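Local coordinates for envelope polyprotein (Puumala orthohantavirus, PDB 5FXU) that forms, as glycoprotein Gn, part of the antigenic hantaviral surface and probably acts with its partner glycoprotein Gc in host-cell attachment and entry, at residues His11-Gly16 / Gly129-Cys134; Leu91-Pro96 / Leu341-Thr346; Leu97-Ala102 / Ser238-Ile243; Pro123-Ile128 / Gln147-Asn152. All coordinates share one frame; numbering follows the deposited sequence.

Overall arrangement
Three of the four contacts join parts of the Gn head more than 100 residues apart; the segments of interaction 4 are only 19 residues apart. Interaction 4 uses strand 120-130 and interaction 1 its end and the turn that follows, with centres about 20 Å apart; interactions 2 and 3 use consecutive pieces of the loop between strand 79-89 and helix 102-105, with centres about 13 Å apart. Along the chain, interaction 4 is nested inside interaction 3 and that inside interaction 2, whereas interaction 1 crosses all three. V94 packs on I99, C92 on F126, I99 on I128 and P130 on A102, so loop 91-102 and strand 120-130 link the contacts into one connected body.

Interaction 1 (His11-Gly16 / Gly129-Cys134)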
loop_
_atom_site.group_PDB
_atom_site.type_symbol
_atom_site.label_atom_id
_atom_site.label_comp_id
_atom_site.label_asym_id
_atom_site.label_seq_id
_atom_site.Cartn_x
_atom_site.Cartn_y
_atom_site.Cartn_z
ATOM N N HIS A 11 5.623 -6.424 24.512
ATOM C CA HIS A 11 6.438 -6.946 25.653
ATOM C C HIS A 11 7.128 -8.263 25.363
ATOM O O HIS A 11 8.254 -8.449 25.798
ATOM C CB HIS A 11 5.631 -7.098 26.933
ATOM C CG HIS A 11 5.233 -5.796 27.533
ATOM N ND1 HIS A 11 6.102 -4.996 28.247
ATOM C CD2 HIS A 11 4.059 -5.132 27.491
ATOM C CE1 HIS A 11 5.473 -3.898 28.629
ATOM N NE2 HIS A 11 4.232 -3.957 28.185
ATOM N N THR A 12 6.460 -9.163 24.641
ATOM C CA THR A 12 7.033 -10.468 24.243
ATOM C C THR A 12 6.982 -10.694 22.729
ATOM O O THR A 12 6.232 -10.033 22.001
ATOM C CB THR A 12 6.306 -11.664 24.920
ATOM O OG1 THR A 12 4.985 -11.828 24.369
ATOM C CG2 THR A 12 6.226 -11.483 26.450
ATOM N N ILE A 13 7.779 -11.648 22.268
ATOM C CA ILE A 13 7.724 -12.095 20.874
ATOM C C ILE A 13 6.503 -13.004 20.670
ATOM O O ILE A 13 5.818 -12.899 19.649
ATOM C CB ILE A 13 9.038 -12.805 20.440
ATOM C CG1 ILE A 13 10.219 -11.829 20.572
ATOM C CG2 ILE A 13 8.938 -13.326 18.999
ATOM C CD1 ILE A 13 11.585 -12.448 20.378
ATOM N N GLY A 14 6.255 -13.901 21.628
ATOM C CA GLY A 14 5.099 -14.787 21.589
ATOM C C GLY A 14 5.252 -15.899 20.566
ATOM O O GLY A 14 6.273 -16.582 20.530
ATOM N N LEU A 15 4.249 -16.048 19.703
ATOM C CA LEU A 15 4.149 -17.210 18.804
ATOM C C LEU A 15 5.083 -17.175 17.571
ATOM O O LEU A 15 4.945 -18.012 16.672
ATOM C CB LEU A 15 2.684 -17.414 18.347
ATOM C CG LEU A 15 1.531 -17.668 19.306
ATOM C CD1 LEU A 15 1.970 -18.537 20.472
ATOM C CD2 LEU A 15 0.843 -16.395 19.799
ATOM N N GLY A 16 5.989 -16.197 17.498
ATOM C CA GLY A 16 7.086 -16.227 16.530
ATOM C C GLY A 16 6.881 -15.555 15.177
ATOM O O GLY A 16 7.841 -15.033 14.612
ATOM N N GLY A 129 9.260 -5.452 9.607
ATOM C CA GLY A 129 10.292 -6.388 9.976
ATOM C C GLY A 129 10.029 -7.240 11.188
ATOM O O GLY A 129 8.988 -7.151 11.817
ATOM N N PRO A 130 10.990 -8.092 11.526
ATOM C CA PRO A 130 10.732 -9.038 12.632
ATOM C C PRO A 130 10.658 -8.344 13.979
ATOM O O PRO A 130 11.321 -7.316 14.217
ATOM C CB PRO A 130 11.898 -10.020 12.561
ATOM C CG PRO A 130 12.722 -9.606 11.394
ATOM C CD PRO A 130 12.351 -8.219 10.984
ATOM N N ILE A 131 9.849 -8.910 14.858
ATOM C CA ILE A 131 9.670 -8.349 16.191
ATOM C C ILE A 131 10.989 -8.354 16.999
ATOM O O ILE A 131 11.144 -7.516 17.867
ATOM C CB ILE A 131 8.488 -9.029 16.919
ATOM C CG1 ILE A 131 7.189 -8.701 16.161
ATOM C CG2 ILE A 131 8.343 -8.522 18.351
ATOM C CD1 ILE A 131 5.960 -9.507 16.541
ATOM N N GLN A 132 11.946 -9.227 16.651
ATOM C CA GLN A 132 13.289 -9.273 17.283
ATOM C C GLN A 132 14.058 -7.957 17.163
ATOM O O GLN A 132 14.925 -7.668 17.993
ATOM C CB GLN A 132 14.169 -10.387 16.685
ATOM C CG GLN A 132 13.815 -11.811 17.112
ATOM C CD GLN A 132 12.560 -12.394 16.417
ATOM O OE1 GLN A 132 11.942 -11.774 15.501
ATOM N NE2 GLN A 132 12.144 -13.561 16.889
ATOM N N THR A 133 13.755 -7.169 16.136
ATOM C CA THR A 133 14.350 -5.847 15.963
ATOM C C THR A 133 14.163 -4.954 17.193
ATOM O O THR A 133 15.053 -4.178 17.527
ATOM C CB THR A 133 13.766 -5.119 14.738
ATOM O OG1 THR A 133 13.722 -6.017 13.645
ATOM C CG2 THR A 133 14.651 -3.954 14.328
ATOM N N CYS A 134 13.018 -5.088 17.853
ATOM C CA CYS A 134 12.732 -4.440 19.129
ATOM C C CYS A 134 13.702 -4.771 20.286
ATOM O O CYS A 134 13.853 -3.977 21.213
ATOM C CB CYS A 134 11.296 -4.780 19.558
ATOM S SG CYS A 134 10.015 -3.925 18.569
#
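I13 and I131 mark the closest approach of the two backbones, with CA atoms 6.3 Å apart, and no hydrogen bond links the segments. Residues 11-16 form an irregular loop. Residues 129-134 leave strand 120-130 through a type I turn from P130 to T133 and run on into helix 133-136. T133 N closes this turn on P130 O at 3.1 Å, and T133 OG1 donates to the same P130 O at 2.8 Å, so one residue grips the carbonyl twice and fixes the bend. Across from the turn, I13 reaches out with CG1 anti to its carbonyl carbon (chi1 -61°), which carries CD1 to 3.7 Å from Q132 NE2. The second methyl, I13 CG2, lies 3.8 Å from Q132 NE2, so both branches of the isoleucine rest against the amide nitrogen. Q132 bends at chi2 (76°), folding its amide group round, and its side chain crosses that of I13 at about a right angle. Packing of I13 CG1 on I131 CG2 is looser, at 4.4 Å, and I131 also lies on P10 and V20. A disulfide joins C134 to C9, at the end of strand 3-9. The contact is thus loop-on-turn packing in the Gn head: the connection between strands 3-9 and 19-30, tied at its start by a disulfide, lies against the beta turn that leads from a strand into a short helix.

Interaction 2 (Leu91-Pro96 / Leu341-Thr346); sequences LCLVPP and LPLTWT
L93 N donates to L91 O at 2.8 Å, a bond that closes an inverse gamma turn centred on C92. This tight turn lies in the loop after strand 79-89 and presents C92 and L93 to the break in strand 340-354, where L343 interrupts the extended run. The contact is buried near the centre of the Gn head and mostly apolar, with no hydrogen bond between the segments. L93 and L343 meet at an oblique angle, each through a single methyl: L93 CD1 to L343 CD1 is 3.5 Å, shorter than usual for two carbons. The side chain of L343, with CG anti to its carbonyl carbon (chi1 -69°), extends toward the turn, and F57 of strand 54-64 packs on both leucines. The same CD1 of L343 lies 4.3 Å from C92 O, so the leucine also brushes the turn's backbone. The sulfur of C92 is bonded to C111 in a disulfide, and the backbone of C92 bonds to F112 of the same strand, 107-116. T344 splits its branches between two tasks. Its OG1 is hydrogen-bonded to D113, while its methyl CG2 rests 4.0 Å from C92 CB.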
loop_
_atom_site.group_PDB
_atom_site.type_symbol
_atom_site.label_atom_id
_atom_site.label_comp_id
_atom_site.label_asym_id
_atom_site.label_seq_id
_atom_site.Cartn_x
_atom_site.Cartn_y
_atom_site.Cartn_z
ATOM N N LEU A 91 10.258 1.511 -4.780
ATOM C CA LEU A 91 8.827 1.512 -4.510
ATOM C C LEU A 91 8.392 0.185 -3.897
ATOM O O LEU A 91 9.071 -0.837 -4.047
ATOM C CB LEU A 91 7.992 1.819 -5.751
ATOM C CG LEU A 91 7.826 3.317 -6.000
ATOM C CD1 LEU A 91 9.125 3.941 -6.478
ATOM C CD2 LEU A 91 6.713 3.571 -6.997
ATOM N N CYS A 92 7.260 0.235 -3.193
ATOM C CA CYS A 92 6.693 -0.929 -2.546
ATOM C C CYS A 92 6.041 -1.877 -3.531
ATOM O O CYS A 92 4.831 -1.982 -3.571
ATOM C CB CYS A 92 5.712 -0.514 -1.419
ATOM S SG CYS A 92 6.466 0.365 -0.022
ATOM N N LEU A 93 6.880 -2.573 -4.285
ATOM C CA LEU A 93 6.505 -3.706 -5.129
ATOM C C LEU A 93 7.181 -4.911 -4.513
ATOM O O LEU A 93 8.318 -5.249 -4.846
ATOM C CB LEU A 93 7.006 -3.569 -6.568
ATOM C CG LEU A 93 6.154 -2.808 -7.552
ATOM C CD1 LEU A 93 6.263 -1.330 -7.235
ATOM C CD2 LEU A 93 6.626 -3.077 -8.974
ATOM N N VAL A 94 6.480 -5.563 -3.623
ATOM C CA VAL A 94 7.065 -6.610 -2.834
ATOM C C VAL A 94 6.760 -7.938 -3.539
ATOM O O VAL A 94 5.640 -8.166 -3.980
ATOM C CB VAL A 94 6.499 -6.552 -1.407
ATOM C CG1 VAL A 94 7.201 -7.559 -0.523
ATOM C CG2 VAL A 94 6.666 -5.147 -0.843
ATOM N N PRO A 95 7.768 -8.803 -3.696
ATOM C CA PRO A 95 7.488 -10.079 -4.355
ATOM C C PRO A 95 6.658 -10.984 -3.488
ATOM O O PRO A 95 6.627 -10.808 -2.274
ATOM C CB PRO A 95 8.874 -10.700 -4.565
ATOM C CG PRO A 95 9.827 -9.569 -4.472
ATOM C CD PRO A 95 9.217 -8.613 -3.488
ATOM N N PRO A 96 6.014 -11.980 -4.098
ATOM C CA PRO A 96 5.266 -12.972 -3.296
ATOM C C PRO A 96 6.153 -13.668 -2.272
ATOM O O PRO A 96 7.326 -13.843 -2.524
ATOM C CB PRO A 96 4.778 -13.978 -4.336
ATOM C CG PRO A 96 4.946 -13.325 -5.668
ATOM C CD PRO A 96 5.984 -12.267 -5.544
ATOM N N LEU A 341 -5.959 -0.842 -9.392
ATOM C CA LEU A 341 -5.802 -1.180 -7.975
ATOM C C LEU A 341 -4.584 -0.450 -7.452
ATOM O O LEU A 341 -3.552 -0.384 -8.131
ATOM C CB LEU A 341 -5.581 -2.681 -7.779
ATOM C CG LEU A 341 -6.821 -3.564 -7.963
ATOM C CD1 LEU A 341 -6.404 -5.002 -8.180
ATOM C CD2 LEU A 341 -7.746 -3.462 -6.775
ATOM N N PRO A 342 -4.679 0.090 -6.232
ATOM C CA PRO A 342 -3.534 0.813 -5.708
ATOM C C PRO A 342 -2.439 -0.127 -5.196
ATOM O O PRO A 342 -2.743 -1.237 -4.725
ATOM C CB PRO A 342 -4.139 1.631 -4.576
ATOM C CG PRO A 342 -5.306 0.797 -4.099
ATOM C CD PRO A 342 -5.852 0.167 -5.340
ATOM N N LEU A 343 -1.186 0.336 -5.266
ATOM C CA LEU A 343 -0.029 -0.441 -4.811
ATOM C C LEU A 343 0.006 -0.636 -3.305
ATOM O O LEU A 343 0.394 -1.703 -2.826
ATOM C CB LEU A 343 1.291 0.194 -5.268
ATOM C CG LEU A 343 1.626 0.163 -6.744
ATOM C CD1 LEU A 343 3.146 0.174 -6.879
ATOM C CD2 LEU A 343 1.043 -1.013 -7.506
ATOM N N THR A 344 -0.360 0.410 -2.575
ATOM C CA THR A 344 -0.526 0.348 -1.131
ATOM C C THR A 344 -1.880 0.916 -0.762
ATOM O O THR A 344 -2.461 1.682 -1.523
ATOM C CB THR A 344 0.544 1.139 -0.372
ATOM O OG1 THR A 344 0.325 2.548 -0.546
ATOM C CG2 THR A 344 1.945 0.745 -0.852
ATOM N N TRP A 345 -2.378 0.507 0.395
ATOM C CA TRP A 345 -3.708 0.896 0.856
ATOM C C TRP A 345 -3.696 0.930 2.375
ATOM O O TRP A 345 -3.269 -0.037 3.017
ATOM C CB TRP A 345 -4.771 -0.101 0.371
ATOM C CG TRP A 345 -6.184 0.303 0.727
ATOM C CD1 TRP A 345 -7.019 1.058 -0.022
ATOM C CD2 TRP A 345 -6.895 -0.025 1.920
ATOM N NE1 TRP A 345 -8.223 1.224 0.623
ATOM C CE2 TRP A 345 -8.173 0.574 1.824
ATOM C CE3 TRP A 345 -6.583 -0.771 3.063
ATOM C CZ2 TRP A 345 -9.151 0.451 2.833
ATOM C CZ3 TRP A 345 -7.558 -0.902 4.079
ATOM C CH2 TRP A 345 -8.823 -0.297 3.951
ATOM N N THR A 346 -4.136 2.053 2.926
ATOM C CA THR A 346 -4.180 2.274 4.353
ATOM C C THR A 346 -5.623 2.612 4.718
ATOM O O THR A 346 -6.250 3.492 4.115
ATOM C CB THR A 346 -3.195 3.392 4.783
ATOM O OG1 THR A 346 -1.855 3.030 4.391
ATOM C CG2 THR A 346 -3.204 3.577 6.281
#

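Interaction 3 (Leu97-Ala102 / Ser238-Ile243); sequences LVIETA and SEPLYI
I99 and E100 meet the ring of P240 on a short run of helical backbone angles that follows L97. L97 has a positive phi (76°), and its carbonyl oxygen takes two bonds from T101: T101 N reaches L97 O at 3.0 Å and T101 OG1 reaches it at 2.7 Å, from opposite faces of the carbonyl plane. The pair holds the 97-101 coil closed, with residues 98-100 at helical backbone angles. Next, I99 offers its carbonyl oxygen, with I99 O 3.9 Å from P240 CG; its side chain adds a looser touch, then continues to I231 and V94. E100 follows, its CA 4.0 Å from P240 CG, so the tip of the proline ring bears chiefly on backbone between the two residues. The CA atoms of E100 and P240 are the nearest across the segments, at 5.9 Å. The carboxylate of E100 turns back over its own coil, where OE2 takes a weak bond from L97 N, while its stronger partner is the hydroxyl of Y229, whose ring stacks on Y242. T101 then stands at the N-cap position, although its hydroxyl is spent on L97 rather than on a cap. A102 N closes a type I turn on I99 O and opens helix 102-105. This is plain packing of a loop on the 238-243 segment: the ring of P240, just ahead of L241, abuts the helical turn that leads into helix 102-105 of the Gn head.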
loop_
_atom_site.group_PDB
_atom_site.type_symbol
_atom_site.label_atom_id
_atom_site.label_comp_id
_atom_site.label_asym_id
_atom_site.label_seq_id
_atom_site.Cartn_x
_atom_site.Cartn_y
_atom_site.Cartn_z
ATOM N N LEU A 97 5.574 -13.990 -1.123
ATOM C CA LEU A 97 6.216 -14.682 0.007
ATOM C C LEU A 97 7.167 -13.858 0.880
ATOM O O LEU A 97 7.514 -14.289 1.974
ATOM C CB LEU A 97 6.910 -15.983 -0.446
ATOM C CG LEU A 97 6.055 -16.937 -1.302
ATOM C CD1 LEU A 97 6.845 -18.198 -1.609
ATOM C CD2 LEU A 97 4.714 -17.295 -0.642
ATOM N N VAL A 98 7.601 -12.688 0.425
ATOM C CA VAL A 98 8.641 -11.938 1.144
ATOM C C VAL A 98 8.129 -11.472 2.512
ATOM O O VAL A 98 8.768 -11.749 3.531
ATOM C CB VAL A 98 9.182 -10.781 0.290
ATOM C CG1 VAL A 98 10.029 -9.832 1.102
ATOM C CG2 VAL A 98 9.971 -11.342 -0.877
ATOM N N ILE A 99 6.977 -10.798 2.526
ATOM C CA ILE A 99 6.380 -10.376 3.780
ATOM C C ILE A 99 5.901 -11.605 4.578
ATOM O O ILE A 99 6.109 -11.681 5.791
ATOM C CB ILE A 99 5.242 -9.353 3.575
ATOM C CG1 ILE A 99 5.832 -8.027 3.105
ATOM C CG2 ILE A 99 4.469 -9.130 4.870
ATOM C CD1 ILE A 99 4.828 -7.062 2.527
ATOM N N GLU A 100 5.257 -12.547 3.897
ATOM C CA GLU A 100 4.664 -13.716 4.570
ATOM C C GLU A 100 5.672 -14.526 5.354
ATOM O O GLU A 100 5.337 -15.069 6.391
ATOM C CB GLU A 100 3.941 -14.628 3.573
ATOM C CG GLU A 100 2.752 -13.971 2.867
ATOM C CD GLU A 100 3.099 -13.429 1.483
ATOM O OE1 GLU A 100 3.985 -12.528 1.377
ATOM O OE2 GLU A 100 2.482 -13.897 0.501
ATOM N N THR A 101 6.914 -14.572 4.879
ATOM C CA THR A 101 7.969 -15.362 5.537
ATOM C C THR A 101 9.055 -14.524 6.198
ATOM O O THR A 101 10.077 -15.074 6.632
ATOM C CB THR A 101 8.635 -16.348 4.551
ATOM O OG1 THR A 101 9.319 -15.622 3.520
ATOM C CG2 THR A 101 7.588 -17.232 3.925
ATOM N N ALA A 102 8.826 -13.223 6.341
ATOM C CA ALA A 102 9.831 -12.328 6.923
ATOM C C ALA A 102 10.170 -12.650 8.388
ATOM O O ALA A 102 11.299 -12.417 8.826
ATOM C CB ALA A 102 9.408 -10.873 6.779
ATOM N N SER A 238 1.433 -7.582 13.871
ATOM C CA SER A 238 0.504 -8.686 13.629
ATOM C C SER A 238 1.197 -9.681 12.778
ATOM O O SER A 238 2.275 -9.414 12.235
ATOM C CB SER A 238 -0.805 -8.235 12.885
ATOM O OG SER A 238 -0.620 -7.984 11.467
ATOM N N GLU A 239 0.549 -10.817 12.617
ATOM C CA GLU A 239 0.895 -11.722 11.548
ATOM C C GLU A 239 0.334 -11.198 10.222
ATOM O O GLU A 239 -0.695 -10.539 10.210
ATOM C CB GLU A 239 0.354 -13.104 11.846
ATOM C CG GLU A 239 1.101 -13.703 13.015
ATOM C CD GLU A 239 0.649 -15.097 13.370
ATOM O OE1 GLU A 239 -0.566 -15.401 13.277
ATOM O OE2 GLU A 239 1.532 -15.891 13.754
ATOM N N PRO A 240 0.994 -11.515 9.100
ATOM C CA PRO A 240 0.443 -11.091 7.813
ATOM C C PRO A 240 -0.958 -11.666 7.535
ATOM O O PRO A 240 -1.242 -12.804 7.878
ATOM C CB PRO A 240 1.447 -11.642 6.797
ATOM C CG PRO A 240 2.661 -11.986 7.613
ATOM C CD PRO A 240 2.152 -12.401 8.933
ATOM N N LEU A 241 -1.815 -10.832 6.966
ATOM C CA LEU A 241 -3.181 -11.183 6.599
ATOM C C LEU A 241 -3.276 -11.134 5.065
ATOM O O LEU A 241 -2.959 -10.120 4.457
ATOM C CB LEU A 241 -4.108 -10.169 7.230
ATOM C CG LEU A 241 -5.549 -10.124 6.752
ATOM C CD1 LEU A 241 -6.270 -11.434 7.057
ATOM C CD2 LEU A 241 -6.239 -8.945 7.419
ATOM N N TYR A 242 -3.637 -12.262 4.467
ATOM C CA TYR A 242 -3.775 -12.424 3.041
ATOM C C TYR A 242 -5.188 -11.987 2.619
ATOM O O TYR A 242 -6.178 -12.419 3.201
ATOM C CB TYR A 242 -3.533 -13.891 2.697
ATOM C CG TYR A 242 -3.546 -14.243 1.216
ATOM C CD1 TYR A 242 -4.755 -14.403 0.507
ATOM C CD2 TYR A 242 -2.341 -14.467 0.513
ATOM C CE1 TYR A 242 -4.755 -14.738 -0.848
ATOM C CE2 TYR A 242 -2.343 -14.826 -0.830
ATOM C CZ TYR A 242 -3.546 -14.966 -1.497
ATOM O OH TYR A 242 -3.539 -15.311 -2.817
ATOM N N ILE A 243 -5.279 -11.131 1.605
ATOM C CA ILE A 243 -6.576 -10.665 1.067
ATOM C C ILE A 243 -6.656 -11.108 -0.390
ATOM O O ILE A 243 -5.807 -10.709 -1.170
ATOM C CB ILE A 243 -6.708 -9.123 1.107
ATOM C CG1 ILE A 243 -6.405 -8.548 2.498
ATOM C CG2 ILE A 243 -8.065 -8.675 0.578
ATOM C CD1 ILE A 243 -7.406 -8.897 3.562
#

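Interaction 4 (Pro123-Ile128 / Gln147-Asn152)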
loop_
_atom_site.group_PDB
_atom_site.type_symbol
_atom_site.label_atom_id
_atom_site.label_comp_id
_atom_site.label_asym_id
_atom_site.label_seq_id
_atom_site.Cartn_x
_atom_site.Cartn_y
_atom_site.Cartn_z
ATOM N N PRO A 123 6.895 11.179 -0.644
ATOM C CA PRO A 123 7.077 9.761 -0.382
ATOM C C PRO A 123 6.534 9.356 0.997
ATOM O O PRO A 123 6.621 10.132 1.941
ATOM C CB PRO A 123 8.605 9.571 -0.395
ATOM C CG PRO A 123 9.190 10.855 -0.875
ATOM C CD PRO A 123 8.167 11.907 -0.534
ATOM N N THR A 124 5.934 8.169 1.077
ATOM C CA THR A 124 5.517 7.599 2.324
ATOM C C THR A 124 6.422 6.386 2.464
ATOM O O THR A 124 6.422 5.493 1.620
ATOM C CB THR A 124 4.022 7.177 2.333
ATOM O OG1 THR A 124 3.171 8.336 2.342
ATOM C CG2 THR A 124 3.688 6.386 3.579
ATOM N N VAL A 125 7.215 6.375 3.525
ATOM C CA VAL A 125 8.155 5.278 3.783
ATOM C C VAL A 125 7.500 4.251 4.695
ATOM O O VAL A 125 6.971 4.611 5.727
ATOM C CB VAL A 125 9.442 5.811 4.420
ATOM C CG1 VAL A 125 10.347 4.672 4.840
ATOM C CG2 VAL A 125 10.153 6.714 3.436
ATOM N N PHE A 126 7.565 2.994 4.295
ATOM C CA PHE A 126 7.047 1.874 5.074
ATOM C C PHE A 126 8.216 1.023 5.537
ATOM O O PHE A 126 9.096 0.690 4.736
ATOM C CB PHE A 126 6.132 1.009 4.215
ATOM C CG PHE A 126 4.844 1.686 3.845
ATOM C CD1 PHE A 126 4.750 2.468 2.674
ATOM C CD2 PHE A 126 3.719 1.569 4.649
ATOM C CE1 PHE A 126 3.559 3.116 2.329
ATOM C CE2 PHE A 126 2.532 2.230 4.314
ATOM C CZ PHE A 126 2.457 3.008 3.150
ATOM N N LEU A 127 8.210 0.641 6.817
ATOM C CA LEU A 127 9.219 -0.269 7.374
ATOM C C LEU A 127 8.519 -1.410 8.037
ATOM O O LEU A 127 7.686 -1.205 8.917
ATOM C CB LEU A 127 10.047 0.485 8.379
ATOM C CG LEU A 127 11.146 -0.281 9.088
ATOM C CD1 LEU A 127 12.232 -0.671 8.111
ATOM C CD2 LEU A 127 11.732 0.586 10.189
ATOM N N ILE A 128 8.835 -2.619 7.589
ATOM C CA ILE A 128 8.236 -3.858 8.104
ATOM C C ILE A 128 9.358 -4.800 8.463
ATOM O O ILE A 128 10.297 -4.966 7.700
ATOM C CB ILE A 128 7.417 -4.550 7.025
ATOM C CG1 ILE A 128 6.303 -3.619 6.539
ATOM C CG2 ILE A 128 6.787 -5.840 7.541
ATOM C CD1 ILE A 128 5.669 -4.070 5.239
ATOM N N GLN A 147 16.323 13.785 2.873
ATOM C CA GLN A 147 15.613 13.699 4.147
ATOM C C GLN A 147 16.187 12.588 5.006
ATOM O O GLN A 147 16.537 11.524 4.513
ATOM C CB GLN A 147 14.108 13.487 3.926
ATOM C CG GLN A 147 13.289 14.769 3.905
ATOM C CD GLN A 147 13.198 15.473 5.251
ATOM O OE1 GLN A 147 13.271 14.840 6.303
ATOM N NE2 GLN A 147 13.016 16.794 5.217
ATOM N N ARG A 148 16.280 12.861 6.296
ATOM C CA ARG A 148 16.701 11.882 7.273
ATOM C C ARG A 148 15.436 11.434 8.023
ATOM O O ARG A 148 14.544 12.248 8.301
ATOM C CB ARG A 148 17.721 12.487 8.254
ATOM C CG ARG A 148 19.158 12.767 7.747
ATOM C CD ARG A 148 20.172 11.891 8.506
ATOM N NE ARG A 148 21.508 12.508 8.640
ATOM C CZ ARG A 148 22.505 12.413 7.750
ATOM N NH1 ARG A 148 22.366 11.726 6.616
ATOM N NH2 ARG A 148 23.666 13.019 7.995
ATOM N N ILE A 149 15.365 10.143 8.335
ATOM C CA ILE A 149 14.241 9.584 9.048
ATOM C C ILE A 149 14.761 8.883 10.283
ATOM O O ILE A 149 15.554 7.951 10.211
ATOM C CB ILE A 149 13.441 8.587 8.187
ATOM C CG1 ILE A 149 13.220 9.147 6.774
ATOM C CG2 ILE A 149 12.115 8.247 8.864
ATOM C CD1 ILE A 149 12.543 8.185 5.825
ATOM N N GLN A 150 14.259 9.336 11.418
ATOM C CA GLN A 150 14.541 8.759 12.711
ATOM C C GLN A 150 13.516 7.654 12.992
ATOM O O GLN A 150 12.327 7.922 13.160
ATOM C CB GLN A 150 14.450 9.873 13.761
ATOM C CG GLN A 150 14.517 9.456 15.227
ATOM C CD GLN A 150 15.902 9.133 15.717
ATOM O OE1 GLN A 150 16.881 9.243 14.989
ATOM N NE2 GLN A 150 15.993 8.768 16.980
ATOM N N VAL A 151 13.988 6.414 13.027
ATOM C CA VAL A 151 13.168 5.291 13.441
ATOM C C VAL A 151 13.315 5.178 14.939
ATOM O O VAL A 151 14.431 5.079 15.421
ATOM C CB VAL A 151 13.594 3.975 12.772
ATOM C CG1 VAL A 151 12.621 2.856 13.141
ATOM C CG2 VAL A 151 13.637 4.113 11.254
ATOM N N ASN A 152 12.203 5.206 15.666
ATOM C CA ASN A 152 12.188 5.084 17.122
ATOM C C ASN A 152 11.394 3.860 17.514
ATOM O O ASN A 152 10.196 3.761 17.210
ATOM C CB ASN A 152 11.572 6.306 17.787
ATOM C CG ASN A 152 12.451 7.538 17.665
ATOM O OD1 ASN A 152 13.663 7.484 17.881
ATOM N ND2 ASN A 152 11.837 8.668 17.333
#
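V125 and I149 come together through their torsions: I149 CG1 stands anti to the carbonyl carbon (chi1 -45°) and its chain runs on extended to CD1 (chi2 175°), while V125 turns CG2 toward it. The two side chains therefore meet tip to tip, with V125 CG2 3.7 Å from I149 CD1. One step along, L127 has CG anti to its backbone N (chi1 179°), which brings CD2 against the fork of V151. The two cross at a slant, and L127 CD2 lies 3.8 Å from V151 CG1 and 4.1 Å from V151 CG2. The pairs V125-I149 and L127-V151 are two residues apart on each strand, with CA atoms 9.1 Å apart in each, so alternate side chains of strands 120-130 and 147-155 point into one shared layer. The strands belong to different sheets, and this is sheet-on-sheet packing as in a beta sandwich; L5 of strand 3-9 also packs against V125, L127 and I149. On strand 147-155 the residues between are polar, and Q150 NE2 donates to N152 OD1 at 2.8 Å; N152 ND2 is also hydrogen-bonded to E4. All four contacting residues are buried, and no hydrogen bond crosses between the segments, so methyl packing alone joins them directly, consistent with a hydrophobic core.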